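Local atomic coordinates of rhamnose ABC transporter, rhamnose-binding protein (Actinomyces odontolyticus ATCC 17982, PDB entry 5BQ3), a protein that probably binds a sugar, likely rhamnose, as the periplasmic-type binding component of an ABC transporter. Residues F173-I178 and V190-G195. Sequence-based numbering, arbitrary orientation.
Sequences FMEDEI and VAKVYG
E175 and K192 meet at the surface of a beta-alpha-beta unit, strand 153-159, helix 165-180 and strand 187-194, in the domain built on the four-stranded parallel sheet of a periplasmic-binding-protein fold. The pair illustrates how two long side chains coming from opposite directions bridge a helix and a strand at the surface, where the CA atoms of E175 and K192 lie 11.3 Å apart. K192 sits on an outermost strand of its sheet, which pairs on its inner side with strand 153-159 through backbone bonds such as V193 with I157.

From CB, the lysine sets out toward the helix, with CG anti to the carbonyl carbon (chi1 -79°). CB, CG and CD only carry the chain across, bending at chi2 and again at chi3 (-87°). CE is the first atom to arrive, 3.4 Å from OE2 of E175. NZ then faces the carboxylate at the end of an extended glutamate, with a weak hydrogen bond to each oxygen as part of a salt bridge. With the carboxylate removed, as by an alanine at E175, the K192 ammonium is likely to lose this partner and its tip to turn more freely. The grip is loose but even, with NZ of K192 3.4 Å from both OE1 and OE2 of E175.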
loop_
_atom_site.group_PDB
_atom_site.type_symbol
_atom_site.label_atom_id
_atom_site.label_comp_id
_atom_site.label_asym_id
_atom_site.label_seq_id
_atom_site.Cartn_x
_atom_site.Cartn_y
_atom_site.Cartn_z
ATOM N N PHE A 173 6.695 0.330 15.537
ATOM C CA PHE A 173 5.985 -0.915 15.860
ATOM C C PHE A 173 6.972 -2.083 15.922
ATOM O O PHE A 173 6.852 -2.937 16.799
ATOM C CB PHE A 173 4.858 -1.212 14.852
ATOM C CG PHE A 173 3.568 -0.438 15.018
ATOM C CD1 PHE A 173 2.796 -0.577 16.166
ATOM C CD2 PHE A 173 3.083 0.360 13.992
ATOM C CE1 PHE A 173 1.590 0.119 16.306
ATOM C CE2 PHE A 173 1.876 1.053 14.131
ATOM C CZ PHE A 173 1.140 0.929 15.288
HETATM N N MSE A 174 7.976 -2.085 15.017
HETATM C CA MSE A 174 9.043 -3.089 14.958
HETATM C C MSE A 174 9.883 -3.072 16.236
HETATM O O MSE A 174 10.090 -4.127 16.832
HETATM C CB MSE A 174 9.935 -2.860 13.732
HETATM C CG MSE A 174 9.438 -3.577 12.487
HETATM SE SE MSE A 174 10.684 -3.455 11.001
HETATM C CE MSE A 174 12.180 -4.479 11.747
ATOM N N GLU A 175 10.316 -1.869 16.679
ATOM C CA GLU A 175 11.123 -1.644 17.885
ATOM C C GLU A 175 10.361 -2.045 19.153
ATOM O O GLU A 175 10.966 -2.603 20.070
ATOM C CB GLU A 175 11.574 -0.175 17.975
ATOM C CG GLU A 175 12.673 0.187 16.986
ATOM C CD GLU A 175 13.097 1.643 16.977
ATOM O OE1 GLU A 175 12.268 2.509 16.619
ATOM O OE2 GLU A 175 14.280 1.912 17.292
ATOM N N ASP A 176 9.042 -1.776 19.197
ATOM C CA ASP A 176 8.160 -2.118 20.316
ATOM C C ASP A 176 7.981 -3.637 20.446
ATOM O O ASP A 176 7.941 -4.151 21.563
ATOM C CB ASP A 176 6.780 -1.446 20.149
ATOM C CG ASP A 176 6.749 0.068 20.297
ATOM O OD1 ASP A 176 7.652 0.624 20.969
ATOM O OD2 ASP A 176 5.802 0.696 19.768
ATOM N N GLU A 177 7.863 -4.342 19.303
ATOM C CA GLU A 177 7.687 -5.794 19.225
ATOM C C GLU A 177 8.956 -6.538 19.637
ATOM O O GLU A 177 8.860 -7.592 20.262
ATOM C CB GLU A 177 7.271 -6.212 17.810
ATOM C CG GLU A 177 5.799 -5.991 17.495
ATOM C CD GLU A 177 4.813 -6.971 18.103
ATOM O OE1 GLU A 177 5.190 -8.142 18.339
ATOM O OE2 GLU A 177 3.644 -6.575 18.308
ATOM N N ILE A 178 10.140 -5.990 19.298
ATOM C CA ILE A 178 11.443 -6.565 19.659
ATOM C C ILE A 178 11.608 -6.519 21.195
ATOM O O ILE A 178 12.068 -7.495 21.791
ATOM C CB ILE A 178 12.592 -5.834 18.898
ATOM C CG1 ILE A 178 12.606 -6.256 17.414
ATOM C CG2 ILE A 178 13.967 -6.070 19.551
ATOM C CD1 ILE A 178 13.251 -5.270 16.451
ATOM N N VAL A 190 21.091 -2.843 15.044
ATOM C CA VAL A 190 22.430 -2.285 15.265
ATOM C C VAL A 190 22.632 -0.959 14.496
ATOM O O VAL A 190 23.597 -0.248 14.771
ATOM C CB VAL A 190 23.558 -3.309 14.943
ATOM C CG1 VAL A 190 23.458 -4.544 15.832
ATOM C CG2 VAL A 190 23.566 -3.702 13.469
ATOM N N ALA A 191 21.742 -0.639 13.538
ATOM C CA ALA A 191 21.827 0.583 12.737
ATOM C C ALA A 191 20.474 0.997 12.155
ATOM O O ALA A 191 19.628 0.146 11.870
ATOM C CB ALA A 191 22.831 0.406 11.607
ATOM N N LYS A 192 20.293 2.318 11.965
ATOM C CA LYS A 192 19.117 2.954 11.374
ATOM C C LYS A 192 19.591 4.058 10.427
ATOM O O LYS A 192 19.865 5.182 10.863
ATOM C CB LYS A 192 18.167 3.501 12.454
ATOM C CG LYS A 192 17.280 2.444 13.105
ATOM C CD LYS A 192 15.896 2.995 13.450
ATOM C CE LYS A 192 15.834 3.663 14.796
ATOM N NZ LYS A 192 14.540 4.365 14.994
ATOM N N VAL A 193 19.745 3.715 9.136
ATOM C CA VAL A 193 20.217 4.641 8.099
ATOM C C VAL A 193 19.051 5.089 7.207
ATOM O O VAL A 193 18.024 4.409 7.142
ATOM C CB VAL A 193 21.394 4.081 7.262
ATOM C CG1 VAL A 193 22.665 3.985 8.100
ATOM C CG2 VAL A 193 21.051 2.740 6.617
ATOM N N TYR A 194 19.213 6.240 6.527
ATOM C CA TYR A 194 18.166 6.820 5.690
ATOM C C TYR A 194 18.656 7.079 4.259
ATOM O O TYR A 194 19.608 7.835 4.044
ATOM C CB TYR A 194 17.623 8.106 6.340
ATOM C CG TYR A 194 17.072 7.873 7.732
ATOM C CD1 TYR A 194 15.814 7.305 7.919
ATOM C CD2 TYR A 194 17.825 8.175 8.862
ATOM C CE1 TYR A 194 15.316 7.053 9.196
ATOM C CE2 TYR A 194 17.338 7.929 10.146
ATOM C CZ TYR A 194 16.079 7.370 10.308
ATOM O OH TYR A 194 15.585 7.128 11.568
ATOM N N GLY A 195 17.992 6.426 3.307
ATOM C CA GLY A 195 18.284 6.522 1.879
ATOM C C GLY A 195 17.555 7.641 1.160
ATOM O O GLY A 195 17.800 7.875 -0.026
#